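Local coordinates for uncharacterized protein lp_2664 (Lactobacillus plantarum WCFS1, PDB 2PJQ) that is of unknown function but, as an all-helical member of the HD-domain superfamily, probably acts as a phosphohydrolase or phosphodiesterase, at residues T10-I15 with A59-D64; Y18-L23 with D33-V38; L53-A58 with T96-I101; D131-I136 with F184-L189. All coordinates share one frame; numbering follows the deposited sequence.

Contact 1 of 4, residues T10-I15 with A59-D64; sequences TQLTAI and AAWLHD
Leu12 and Ile15 of helix 9-22 pack on Trp61 and Leu62 in the last part of helix 53-62, just ahead of the His63-Asp64 pair that matches the HD signature of this superfamily. The contact is buried and entirely apolar, with no hydrogen bond running between the two segments. Its backbones come nearest at Ile15 and Trp61, whose CA atoms lie 7.1 Å apart. Ile15 does most of the work. Its chi1 of -65° sets CG2 anti to the backbone N and sends that methyl across to the fork of Leu62, where it meets CG and both CD1 and CD2 of the leucine; the two side chains cross at about a right angle. The same Ile15 CG2 lies 4.0 Å from Trp61 CB, so one methyl touches the fork of Leu62 and the CB of Trp61, its neighbour in sequence. One helical turn earlier, Leu12 comes to the indole at its edge rather than over a face: Leu12 CD2 sits near the ring plane, 3.8 Å from Trp61 CD1 and equally far from Trp61 NE1. Just before Leu12, the amide of Gln11 is held at both ends, NE2 on Gln88 O and OE1 on Thr8 N, which fixes its rotation. The Trp61 side chain also touches Gln16, Ala19 and Leu20 farther down helix 9-22, and reaches Leu35 and Asn39 on helix 32-49, while Leu62 packs on Ile98 and Ile102 of helix 92-102. Helix 53-62 therefore runs among three other helices here.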
loop_
_atom_site.group_PDB
_atom_site.type_symbol
_atom_site.label_atom_id
_atom_site.label_comp_id
_atom_site.label_asym_id
_atom_site.label_seq_id
_atom_site.Cartn_x
_atom_site.Cartn_y
_atom_site.Cartn_z
ATOM N N THR B 10 -28.861 -22.168 -6.063
ATOM C CA THR B 10 -29.624 -21.076 -5.476
ATOM C C THR B 10 -28.953 -20.614 -4.205
ATOM O O THR B 10 -28.859 -19.418 -3.930
ATOM C CB THR B 10 -31.051 -21.517 -5.116
ATOM O OG1 THR B 10 -31.811 -21.670 -6.314
ATOM C CG2 THR B 10 -31.727 -20.493 -4.230
ATOM N N GLN B 11 -28.502 -21.580 -3.420
ATOM C CA GLN B 11 -27.851 -21.273 -2.173
ATOM C C GLN B 11 -26.535 -20.619 -2.507
ATOM O O GLN B 11 -26.121 -19.668 -1.835
ATOM C CB GLN B 11 -27.615 -22.545 -1.379
ATOM C CG GLN B 11 -28.872 -23.334 -1.086
ATOM C CD GLN B 11 -28.589 -24.633 -0.340
ATOM O OE1 GLN B 11 -27.711 -25.409 -0.735
ATOM N NE2 GLN B 11 -29.341 -24.879 0.736
ATOM N N LEU B 12 -25.879 -21.113 -3.557
ATOM C CA LEU B 12 -24.597 -20.551 -3.950
ATOM C C LEU B 12 -24.779 -19.063 -4.158
ATOM O O LEU B 12 -24.174 -18.260 -3.439
ATOM C CB LEU B 12 -24.073 -21.190 -5.236
ATOM C CG LEU B 12 -22.555 -21.448 -5.284
ATOM C CD1 LEU B 12 -22.111 -21.771 -6.720
ATOM C CD2 LEU B 12 -21.808 -20.235 -4.764
ATOM N N THR B 13 -25.627 -18.699 -5.119
ATOM C CA THR B 13 -25.895 -17.295 -5.426
ATOM C C THR B 13 -26.177 -16.514 -4.152
ATOM O O THR B 13 -25.659 -15.414 -3.964
ATOM C CB THR B 13 -27.125 -17.112 -6.370
ATOM O OG1 THR B 13 -26.915 -17.820 -7.593
ATOM C CG2 THR B 13 -27.331 -15.638 -6.703
ATOM N N ALA B 14 -26.998 -17.079 -3.275
ATOM C CA ALA B 14 -27.343 -16.396 -2.027
ATOM C C ALA B 14 -26.085 -16.048 -1.256
ATOM O O ALA B 14 -25.907 -14.911 -0.825
ATOM C CB ALA B 14 -28.243 -17.270 -1.175
ATOM N N ILE B 15 -25.216 -17.044 -1.091
ATOM C CA ILE B 15 -23.957 -16.884 -0.379
ATOM C C ILE B 15 -23.119 -15.791 -1.015
ATOM O O ILE B 15 -22.434 -15.033 -0.309
ATOM C CB ILE B 15 -23.134 -18.200 -0.399
ATOM C CG1 ILE B 15 -23.875 -19.279 0.381
ATOM C CG2 ILE B 15 -21.748 -17.973 0.200
ATOM C CD1 ILE B 15 -23.300 -20.617 0.202
ATOM N N ALA B 59 -17.259 -21.725 -0.023
ATOM C CA ALA B 59 -16.221 -21.489 0.967
ATOM C C ALA B 59 -15.307 -20.382 0.497
ATOM O O ALA B 59 -14.724 -19.674 1.309
ATOM C CB ALA B 59 -15.416 -22.763 1.230
ATOM N N ALA B 60 -15.163 -20.224 -0.812
ATOM C CA ALA B 60 -14.294 -19.171 -1.326
ATOM C C ALA B 60 -14.904 -17.816 -1.015
ATOM O O ALA B 60 -14.231 -16.910 -0.540
ATOM C CB ALA B 60 -14.119 -19.325 -2.811
ATOM N N TRP B 61 -16.200 -17.700 -1.285
ATOM C CA TRP B 61 -16.948 -16.470 -1.054
ATOM C C TRP B 61 -16.940 -16.084 0.408
ATOM O O TRP B 61 -16.789 -14.913 0.749
ATOM C CB TRP B 61 -18.415 -16.638 -1.476
ATOM C CG TRP B 61 -18.687 -16.634 -2.950
ATOM C CD1 TRP B 61 -19.242 -17.646 -3.687
ATOM C CD2 TRP B 61 -18.459 -15.558 -3.852
ATOM N NE1 TRP B 61 -19.378 -17.262 -5.004
ATOM C CE2 TRP B 61 -18.903 -15.982 -5.135
ATOM C CE3 TRP B 61 -17.925 -14.268 -3.711
ATOM C CZ2 TRP B 61 -18.824 -15.162 -6.264
ATOM C CZ3 TRP B 61 -17.850 -13.452 -4.832
ATOM C CH2 TRP B 61 -18.298 -13.905 -6.095
ATOM N N LEU B 62 -17.084 -17.084 1.269
ATOM C CA LEU B 62 -17.186 -16.850 2.705
ATOM C C LEU B 62 -15.958 -16.819 3.611
ATOM O O LEU B 62 -16.106 -16.597 4.805
ATOM C CB LEU B 62 -18.208 -17.843 3.280
ATOM C CG LEU B 62 -19.628 -17.834 2.681
ATOM C CD1 LEU B 62 -20.397 -19.057 3.169
ATOM C CD2 LEU B 62 -20.370 -16.558 3.060
ATOM N N HIS B 63 -14.751 -17.020 3.098
ATOM C CA HIS B 63 -13.598 -16.994 4.004
ATOM C C HIS B 63 -13.334 -15.667 4.717
ATOM O O HIS B 63 -13.106 -15.649 5.924
ATOM C CB HIS B 63 -12.302 -17.379 3.311
ATOM C CG HIS B 63 -11.092 -17.044 4.125
ATOM N ND1 HIS B 63 -10.068 -16.253 3.651
ATOM C CD2 HIS B 63 -10.793 -17.311 5.422
ATOM C CE1 HIS B 63 -9.194 -16.044 4.622
ATOM N NE2 HIS B 63 -9.613 -16.674 5.707
ATOM N N ASP B 64 -13.328 -14.568 3.975
ATOM C CA ASP B 64 -13.058 -13.278 4.575
ATOM C C ASP B 64 -14.162 -12.739 5.459
ATOM O O ASP B 64 -13.914 -11.964 6.362
ATOM C CB ASP B 64 -12.764 -12.243 3.490
ATOM C CG ASP B 64 -11.420 -12.445 2.845
ATOM O OD1 ASP B 64 -10.482 -12.901 3.541
ATOM O OD2 ASP B 64 -11.290 -12.130 1.644
#

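Contact 2 of 4, residues Y18-L23 with D33-V38; sequences YALQKL and DHLQRV
Leu35 of helix 32-49 meets Leu20 and Leu23 at the C-terminal end of helix 9-22 in a small, purely apolar helix-to-helix contact, formed where the chain has turned back on itself after a short connecting loop. Leu23 is the first residue to leave helical backbone angles, and its side chain still points at the partner helix. Leu35 CD1 lies 3.9 Å from Leu23 CB and also 3.9 Å from Leu20 CD2, so this one methyl reaches both leucines. Leu20 and Leu35 slide past each other in opposite directions, branch end beside branch end. The CD1 methyls of Leu23 and Leu35 are modelled too close to be trusted. With chi1 at -66°, Leu35 CG stands anti to its carbonyl carbon, and the fork extends toward helix 9-22. An alanine here lacks the whole fork and is likely to leave a gap facing Leu20, Leu23 and the Trp61 side chain, which also packs on Leu35. Next to Leu35, His34 turns to Asp128 of helix 119-130, and with His63 and Asp64 these residues fit the H...HD...D pattern of HD domains, consistent with a metal site although none is bound to them here.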
loop_
_atom_site.group_PDB
_atom_site.type_symbol
_atom_site.label_atom_id
_atom_site.label_comp_id
_atom_site.label_asym_id
_atom_site.label_seq_id
_atom_site.Cartn_x
_atom_site.Cartn_y
_atom_site.Cartn_z
ATOM N N TYR B 18 -24.683 -12.685 -0.085
ATOM C CA TYR B 18 -24.347 -12.418 1.299
ATOM C C TYR B 18 -22.925 -11.872 1.451
ATOM O O TYR B 18 -22.699 -10.836 2.095
ATOM C CB TYR B 18 -24.499 -13.682 2.134
ATOM C CG TYR B 18 -24.322 -13.422 3.604
ATOM C CD1 TYR B 18 -25.280 -12.703 4.324
ATOM C CD2 TYR B 18 -23.164 -13.828 4.261
ATOM C CE1 TYR B 18 -25.090 -12.389 5.654
ATOM C CE2 TYR B 18 -22.960 -13.518 5.598
ATOM C CZ TYR B 18 -23.927 -12.795 6.286
ATOM O OH TYR B 18 -23.693 -12.461 7.594
ATOM N N ALA B 19 -21.975 -12.579 0.852
ATOM C CA ALA B 19 -20.574 -12.202 0.919
ATOM C C ALA B 19 -20.334 -10.764 0.472
ATOM O O ALA B 19 -19.852 -9.938 1.249
ATOM C CB ALA B 19 -19.758 -13.146 0.071
ATOM N N LEU B 20 -20.654 -10.465 -0.784
ATOM C CA LEU B 20 -20.451 -9.117 -1.312
ATOM C C LEU B 20 -21.095 -8.013 -0.453
ATOM O O LEU B 20 -20.540 -6.928 -0.327
ATOM C CB LEU B 20 -20.954 -9.035 -2.757
ATOM C CG LEU B 20 -20.250 -9.985 -3.734
ATOM C CD1 LEU B 20 -21.022 -10.061 -5.016
ATOM C CD2 LEU B 20 -18.837 -9.525 -3.991
ATOM N N GLN B 21 -22.254 -8.259 0.140
ATOM C CA GLN B 21 -22.848 -7.222 0.978
ATOM C C GLN B 21 -21.979 -6.944 2.205
ATOM O O GLN B 21 -21.605 -5.803 2.461
ATOM C CB GLN B 21 -24.257 -7.618 1.428
ATOM C CG GLN B 21 -25.344 -6.831 0.735
ATOM C CD GLN B 21 -25.502 -7.218 -0.728
ATOM O OE1 GLN B 21 -24.521 -7.571 -1.404
ATOM N NE2 GLN B 21 -26.739 -7.141 -1.233
ATOM N N LYS B 22 -21.648 -7.993 2.952
ATOM C CA LYS B 22 -20.844 -7.857 4.156
ATOM C C LYS B 22 -19.460 -7.282 3.929
ATOM O O LYS B 22 -18.798 -6.866 4.885
ATOM C CB LYS B 22 -20.704 -9.210 4.864
ATOM C CG LYS B 22 -21.948 -9.677 5.586
ATOM C CD LYS B 22 -22.277 -8.778 6.758
ATOM C CE LYS B 22 -23.572 -9.212 7.409
ATOM N NZ LYS B 22 -23.639 -8.779 8.837
ATOM N N LEU B 23 -19.002 -7.270 2.679
ATOM C CA LEU B 23 -17.676 -6.728 2.399
ATOM C C LEU B 23 -17.691 -5.408 1.670
ATOM O O LEU B 23 -16.688 -4.997 1.111
ATOM C CB LEU B 23 -16.822 -7.735 1.631
ATOM C CG LEU B 23 -16.392 -8.882 2.536
ATOM C CD1 LEU B 23 -15.628 -9.901 1.723
ATOM C CD2 LEU B 23 -15.550 -8.351 3.682
ATOM N N ASP B 33 -13.553 -6.754 -5.597
ATOM C CA ASP B 33 -12.606 -7.190 -6.633
ATOM C C ASP B 33 -11.848 -8.439 -6.158
ATOM O O ASP B 33 -11.776 -9.452 -6.874
ATOM C CB ASP B 33 -11.631 -6.058 -6.971
ATOM C CG ASP B 33 -12.317 -4.882 -7.664
ATOM O OD1 ASP B 33 -12.840 -5.084 -8.773
ATOM O OD2 ASP B 33 -12.338 -3.756 -7.108
ATOM N N HIS B 34 -11.291 -8.351 -4.949
ATOM C CA HIS B 34 -10.568 -9.458 -4.311
ATOM C C HIS B 34 -11.457 -10.691 -4.414
ATOM O O HIS B 34 -11.091 -11.685 -5.030
ATOM C CB HIS B 34 -10.309 -9.125 -2.835
ATOM C CG HIS B 34 -9.872 -10.296 -1.991
ATOM N ND1 HIS B 34 -8.659 -10.931 -2.155
ATOM C CD2 HIS B 34 -10.463 -10.889 -0.921
ATOM C CE1 HIS B 34 -8.523 -11.857 -1.222
ATOM N NE2 HIS B 34 -9.602 -11.849 -0.459
ATOM N N LEU B 35 -12.641 -10.590 -3.825
ATOM C CA LEU B 35 -13.626 -11.667 -3.830
ATOM C C LEU B 35 -13.902 -12.266 -5.198
ATOM O O LEU B 35 -14.043 -13.478 -5.328
ATOM C CB LEU B 35 -14.938 -11.162 -3.243
ATOM C CG LEU B 35 -14.830 -10.811 -1.768
ATOM C CD1 LEU B 35 -16.138 -10.168 -1.310
ATOM C CD2 LEU B 35 -14.487 -12.070 -0.967
ATOM N N GLN B 36 -13.987 -11.410 -6.211
ATOM C CA GLN B 36 -14.261 -11.868 -7.565
ATOM C C GLN B 36 -13.050 -12.535 -8.162
ATOM O O GLN B 36 -13.185 -13.544 -8.849
ATOM C CB GLN B 36 -14.689 -10.710 -8.467
ATOM C CG GLN B 36 -15.937 -10.012 -8.016
ATOM C CD GLN B 36 -16.733 -9.473 -9.180
ATOM O OE1 GLN B 36 -17.274 -10.243 -9.978
ATOM N NE2 GLN B 36 -16.806 -8.145 -9.295
ATOM N N ARG B 37 -11.868 -11.966 -7.920
ATOM C CA ARG B 37 -10.642 -12.562 -8.443
ATOM C C ARG B 37 -10.450 -13.969 -7.862
ATOM O O ARG B 37 -10.167 -14.931 -8.592
ATOM C CB ARG B 37 -9.428 -11.714 -8.086
ATOM C CG ARG B 37 -9.098 -10.625 -9.081
ATOM C CD ARG B 37 -7.706 -10.122 -8.812
ATOM N NE ARG B 37 -7.599 -9.553 -7.481
ATOM C CZ ARG B 37 -8.153 -8.399 -7.145
ATOM N NH1 ARG B 37 -8.833 -7.727 -8.060
ATOM N NH2 ARG B 37 -8.035 -7.926 -5.906
ATOM N N VAL B 38 -10.582 -14.081 -6.543
ATOM C CA VAL B 38 -10.452 -15.368 -5.904
ATOM C C VAL B 38 -11.513 -16.278 -6.503
ATOM O O VAL B 38 -11.213 -17.376 -6.941
ATOM C CB VAL B 38 -10.670 -15.287 -4.371
ATOM C CG1 VAL B 38 -10.990 -16.674 -3.828
ATOM C CG2 VAL B 38 -9.415 -14.761 -3.675
#

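Contact 3 of 4, residues L53-A58 with T96-I101; sequences LNLTLA and TAIFAI
No aromatic ring mediates the meeting of Leu55 with Ala97, Ile98 and Ile101; the flat group touched is the Ala97 carbonyl, whose O has Leu55 CD2 at 3.9 Å. The Phe99 ring turns instead to helix 74-87, where it meets the ring of His78 with the planes about 20° apart. Leu55 carries the contact from its side. Its CG is anti to the backbone N, chi1 -164°, and this throws the fork outward to the second helix although the CB bond itself is not aimed there. One branch, CD1, lies 4.2 Å from Ala97 CB. The other, CD2, goes to Ile101 CD1 at 3.7 Å and more loosely to Ile98 CG1 at 4.5 Å, so the leucine sits over three residues spaced along one side of helix 92-102. These are two helices of the HD-domain bundle: the short axes of 53-58 and 96-101 cross at -51° and come within 9.9 Å of each other, with Leu55 and Ile98 nearest in the backbone. Ala58, one turn after Leu55, also faces the partner helix and loses some surface to it. Helix 119-130 borders the contact, with Glu120 touching Leu55 and Val124 touching Ile101. At the start of helix 53-62, Asn54 ND2 hydrogen-bonds both Ile7 O and Glu9 OE1, tying that end to the N-terminal residues.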
loop_
_atom_site.group_PDB
_atom_site.type_symbol
_atom_site.label_atom_id
_atom_site.label_comp_id
_atom_site.label_asym_id
_atom_site.label_seq_id
_atom_site.Cartn_x
_atom_site.Cartn_y
_atom_site.Cartn_z
ATOM N N LEU B 53 -17.555 -28.124 -7.235
ATOM C CA LEU B 53 -17.623 -26.700 -7.516
ATOM C C LEU B 53 -18.311 -25.857 -6.455
ATOM O O LEU B 53 -17.662 -25.049 -5.794
ATOM C CB LEU B 53 -18.318 -26.474 -8.852
ATOM C CG LEU B 53 -17.998 -25.165 -9.557
ATOM C CD1 LEU B 53 -16.515 -25.141 -9.916
ATOM C CD2 LEU B 53 -18.859 -25.041 -10.802
ATOM N N ASN B 54 -19.621 -26.048 -6.298
ATOM C CA ASN B 54 -20.419 -25.287 -5.327
ATOM C C ASN B 54 -19.942 -25.213 -3.881
ATOM O O ASN B 54 -20.201 -24.224 -3.210
ATOM C CB ASN B 54 -21.862 -25.781 -5.337
ATOM C CG ASN B 54 -22.543 -25.517 -6.652
ATOM O OD1 ASN B 54 -21.882 -25.210 -7.652
ATOM N ND2 ASN B 54 -23.867 -25.648 -6.674
ATOM N N LEU B 55 -19.276 -26.242 -3.378
ATOM C CA LEU B 55 -18.796 -26.182 -2.007
ATOM C C LEU B 55 -17.620 -25.220 -2.038
ATOM O O LEU B 55 -17.494 -24.343 -1.176
ATOM C CB LEU B 55 -18.300 -27.551 -1.540
ATOM C CG LEU B 55 -18.084 -27.862 -0.051
ATOM C CD1 LEU B 55 -17.123 -29.036 0.066
ATOM C CD2 LEU B 55 -17.528 -26.674 0.696
ATOM N N THR B 56 -16.760 -25.407 -3.043
ATOM C CA THR B 56 -15.554 -24.603 -3.226
ATOM C C THR B 56 -15.824 -23.105 -3.257
ATOM O O THR B 56 -15.329 -22.362 -2.415
ATOM C CB THR B 56 -14.821 -24.987 -4.543
ATOM O OG1 THR B 56 -14.423 -26.359 -4.490
ATOM C CG2 THR B 56 -13.566 -24.158 -4.734
ATOM N N LEU B 57 -16.609 -22.659 -4.230
ATOM C CA LEU B 57 -16.878 -21.236 -4.359
ATOM C C LEU B 57 -17.529 -20.723 -3.102
ATOM O O LEU B 57 -17.177 -19.647 -2.618
ATOM C CB LEU B 57 -17.774 -20.951 -5.562
ATOM C CG LEU B 57 -17.280 -21.571 -6.861
ATOM C CD1 LEU B 57 -18.159 -21.116 -8.001
ATOM C CD2 LEU B 57 -15.827 -21.176 -7.092
ATOM N N ALA B 58 -18.478 -21.497 -2.582
ATOM C CA ALA B 58 -19.191 -21.128 -1.370
ATOM C C ALA B 58 -18.150 -20.778 -0.318
ATOM O O ALA B 58 -18.131 -19.651 0.193
ATOM C CB ALA B 58 -20.051 -22.273 -0.906
ATOM N N THR B 96 -21.143 -27.818 7.935
ATOM C CA THR B 96 -19.929 -28.316 8.558
ATOM C C THR B 96 -18.770 -28.218 7.558
ATOM O O THR B 96 -17.706 -27.690 7.886
ATOM C CB THR B 96 -20.117 -29.799 9.060
ATOM O OG1 THR B 96 -20.784 -29.796 10.321
ATOM C CG2 THR B 96 -18.805 -30.481 9.271
ATOM N N ALA B 97 -18.988 -28.696 6.337
ATOM C CA ALA B 97 -17.940 -28.679 5.321
ATOM C C ALA B 97 -17.435 -27.284 4.940
ATOM O O ALA B 97 -16.329 -27.145 4.409
ATOM C CB ALA B 97 -18.402 -29.430 4.064
ATOM N N ILE B 98 -18.246 -26.266 5.216
ATOM C CA ILE B 98 -17.900 -24.886 4.912
ATOM C C ILE B 98 -16.949 -24.313 5.958
ATOM O O ILE B 98 -16.007 -23.603 5.631
ATOM C CB ILE B 98 -19.173 -24.030 4.841
ATOM C CG1 ILE B 98 -20.046 -24.545 3.696
ATOM C CG2 ILE B 98 -18.826 -22.546 4.660
ATOM C CD1 ILE B 98 -21.370 -23.831 3.524
ATOM N N PHE B 99 -17.190 -24.609 7.228
ATOM C CA PHE B 99 -16.302 -24.094 8.257
ATOM C C PHE B 99 -15.037 -24.903 8.269
ATOM O O PHE B 99 -13.962 -24.387 8.593
ATOM C CB PHE B 99 -16.971 -24.126 9.610
ATOM C CG PHE B 99 -18.010 -23.052 9.782
ATOM C CD1 PHE B 99 -17.637 -21.758 10.115
ATOM C CD2 PHE B 99 -19.362 -23.332 9.599
ATOM C CE1 PHE B 99 -18.591 -20.761 10.263
ATOM C CE2 PHE B 99 -20.320 -22.344 9.746
ATOM C CZ PHE B 99 -19.932 -21.051 10.082
ATOM N N ALA B 100 -15.175 -26.164 7.871
ATOM C CA ALA B 100 -14.062 -27.086 7.793
ATOM C C ALA B 100 -12.965 -26.421 6.990
ATOM O O ALA B 100 -11.790 -26.516 7.321
ATOM C CB ALA B 100 -14.496 -28.347 7.106
ATOM N N ILE B 101 -13.364 -25.735 5.926
ATOM C CA ILE B 101 -12.416 -25.045 5.070
ATOM C C ILE B 101 -11.986 -23.722 5.705
ATOM O O ILE B 101 -10.987 -23.633 6.405
ATOM C CB ILE B 101 -13.040 -24.761 3.686
ATOM C CG1 ILE B 101 -13.276 -26.077 2.946
ATOM C CG2 ILE B 101 -12.124 -23.838 2.876
ATOM C CD1 ILE B 101 -14.047 -25.934 1.658
#

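Contact 4 of 4, residues D131-I136 with F184-L189; sequences DAIGAI and FKLAAL
Leu186 CD1 lies against Ile133 CG2 at 3.6 Å, joining the link that follows helix 119-130 in the HD-domain core to the short helix 186-189 of the C-terminal part of this all-helical chain. The same Leu186 methyl meets Ala132 CB at 4.3 Å, so it touches two consecutive residues of the link. Behind it, Leu186 CB is 4.1 Å from Ile133 CG2. Ile133 holds CG1 between its backbone N and carbonyl carbon, chi1 63°, which leaves CG2 beside the N and turned to the leucine. The backbone there is extended, and Gly134 follows with a positive phi at the approach to helix 134-148. In the next shell, Ile133 packs on Met206 of helix 204-219 and on Ala199 and Arg202, while Leu186 is flanked by Arg129 of helix 119-130. The second subunit meets the first turn of helix 134-148: Ala135 N and Ile136 N each donate to a carboxylate oxygen of Glu216 of that subunit, and its Phe213 packs on both residues. On the other segment, the turn of helix 186-189 closes on Lys185 O, which accepts from Ala188 N at 3.1 Å and from Leu189 N at 3.3 Å.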
loop_
_atom_site.group_PDB
_atom_site.type_symbol
_atom_site.label_atom_id
_atom_site.label_comp_id
_atom_site.label_asym_id
_atom_site.label_seq_id
_atom_site.Cartn_x
_atom_site.Cartn_y
_atom_site.Cartn_z
ATOM N N ASP B 131 -3.843 -14.746 -4.820
ATOM C CA ASP B 131 -4.191 -13.338 -4.955
ATOM C C ASP B 131 -3.498 -12.495 -3.895
ATOM O O ASP B 131 -3.846 -11.334 -3.701
ATOM C CB ASP B 131 -5.693 -13.148 -4.817
ATOM C CG ASP B 131 -6.165 -11.840 -5.430
ATOM O OD1 ASP B 131 -6.010 -11.676 -6.670
ATOM O OD2 ASP B 131 -6.679 -10.969 -4.687
ATOM N N ALA B 132 -2.539 -13.085 -3.192
ATOM C CA ALA B 132 -1.811 -12.365 -2.160
ATOM C C ALA B 132 -0.324 -12.358 -2.484
ATOM O O ALA B 132 0.524 -12.257 -1.599
ATOM C CB ALA B 132 -2.054 -12.997 -0.790
ATOM N N ILE B 133 -0.020 -12.482 -3.765
ATOM C CA ILE B 133 1.356 -12.489 -4.225
ATOM C C ILE B 133 1.306 -11.855 -5.586
ATOM O O ILE B 133 0.230 -11.504 -6.062
ATOM C CB ILE B 133 1.943 -13.929 -4.327
ATOM C CG1 ILE B 133 1.171 -14.756 -5.367
ATOM C CG2 ILE B 133 1.916 -14.595 -2.945
ATOM C CD1 ILE B 133 1.664 -16.207 -5.508
ATOM N N GLY B 134 2.451 -11.718 -6.233
ATOM C CA GLY B 134 2.443 -11.068 -7.522
ATOM C C GLY B 134 2.244 -9.592 -7.230
ATOM O O GLY B 134 2.139 -9.196 -6.072
ATOM N N ALA B 135 2.207 -8.781 -8.281
ATOM C CA ALA B 135 2.029 -7.338 -8.163
ATOM C C ALA B 135 0.802 -7.038 -7.309
ATOM O O ALA B 135 0.821 -6.133 -6.448
ATOM C CB ALA B 135 1.866 -6.735 -9.540
ATOM N N ILE B 136 -0.261 -7.808 -7.537
ATOM C CA ILE B 136 -1.482 -7.620 -6.777
ATOM C C ILE B 136 -1.255 -7.822 -5.282
ATOM O O ILE B 136 -1.741 -7.041 -4.463
ATOM C CB ILE B 136 -2.579 -8.540 -7.281
ATOM C CG1 ILE B 136 -3.224 -7.899 -8.525
ATOM C CG2 ILE B 136 -3.574 -8.807 -6.171
ATOM C CD1 ILE B 136 -4.306 -8.732 -9.204
ATOM N N PHE B 184 6.425 -14.771 0.653
ATOM C CA PHE B 184 7.504 -15.420 -0.097
ATOM C C PHE B 184 7.462 -16.946 -0.005
ATOM O O PHE B 184 8.187 -17.625 -0.729
ATOM C CB PHE B 184 8.886 -14.945 0.391
ATOM C CG PHE B 184 9.348 -13.618 -0.189
ATOM C CD1 PHE B 184 8.672 -13.003 -1.244
ATOM C CD2 PHE B 184 10.481 -12.991 0.329
ATOM C CE1 PHE B 184 9.121 -11.775 -1.767
ATOM C CE2 PHE B 184 10.938 -11.770 -0.178
ATOM C CZ PHE B 184 10.261 -11.160 -1.231
ATOM N N LYS B 185 6.624 -17.488 0.877
ATOM C CA LYS B 185 6.530 -18.948 1.047
ATOM C C LYS B 185 5.288 -19.568 0.419
ATOM O O LYS B 185 5.221 -20.777 0.211
ATOM C CB LYS B 185 6.538 -19.330 2.526
ATOM C CG LYS B 185 7.638 -18.694 3.316
ATOM C CD LYS B 185 7.346 -18.825 4.798
ATOM C CE LYS B 185 8.308 -18.002 5.648
ATOM N NZ LYS B 185 7.749 -17.771 7.033
ATOM N N LEU B 186 4.306 -18.741 0.106
ATOM C CA LEU B 186 3.069 -19.244 -0.461
ATOM C C LEU B 186 3.188 -20.156 -1.681
ATOM O O LEU B 186 2.588 -21.223 -1.694
ATOM C CB LEU B 186 2.129 -18.070 -0.764
ATOM C CG LEU B 186 1.831 -17.180 0.445
ATOM C CD1 LEU B 186 0.741 -16.188 0.112
ATOM C CD2 LEU B 186 1.409 -18.048 1.616
ATOM N N ALA B 187 3.959 -19.760 -2.687
ATOM C CA ALA B 187 4.090 -20.550 -3.925
ATOM C C ALA B 187 4.724 -21.933 -3.760
ATOM O O ALA B 187 4.688 -22.772 -4.670
ATOM C CB ALA B 187 4.872 -19.748 -4.981
ATOM N N ALA B 188 5.330 -22.169 -2.609
ATOM C CA ALA B 188 5.952 -23.452 -2.371
ATOM C C ALA B 188 4.901 -24.275 -1.667
ATOM O O ALA B 188 4.920 -25.502 -1.728
ATOM C CB ALA B 188 7.183 -23.282 -1.490
ATOM N N LEU B 189 3.977 -23.575 -1.015
ATOM C CA LEU B 189 2.911 -24.212 -0.260
ATOM C C LEU B 189 1.670 -24.442 -1.110
ATOM O O LEU B 189 0.743 -25.139 -0.705
ATOM C CB LEU B 189 2.572 -23.369 0.978
ATOM C CG LEU B 189 3.682 -23.262 2.039
ATOM C CD1 LEU B 189 3.238 -22.453 3.260
ATOM C CD2 LEU B 189 4.060 -24.650 2.462
#

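Overall arrangement
Contacts 1, 2 and 3 form a connected cluster: contact 1 shares helix 9-22 with contact 2 and helix 53-62 with contact 3, and its centre is about 9 Å and 8 Å from theirs. Contact 4 lies across the chain's centre from contact 1, about 24 Å from it centre to centre. His34 of contact 2, part of the probable HD site, links the two sides. Its NE2 is 2.7 Å from Asp64 OD2 of contact 1, a weak hydrogen bond, and its ND1 turns to a second partner from outside the HD pattern, Asp131 OD2 of contact 4. Asp131 OD1 also forms a 2.8 Å salt bridge with Arg37 NE. Contacts 2 and 4 both border the second subunit.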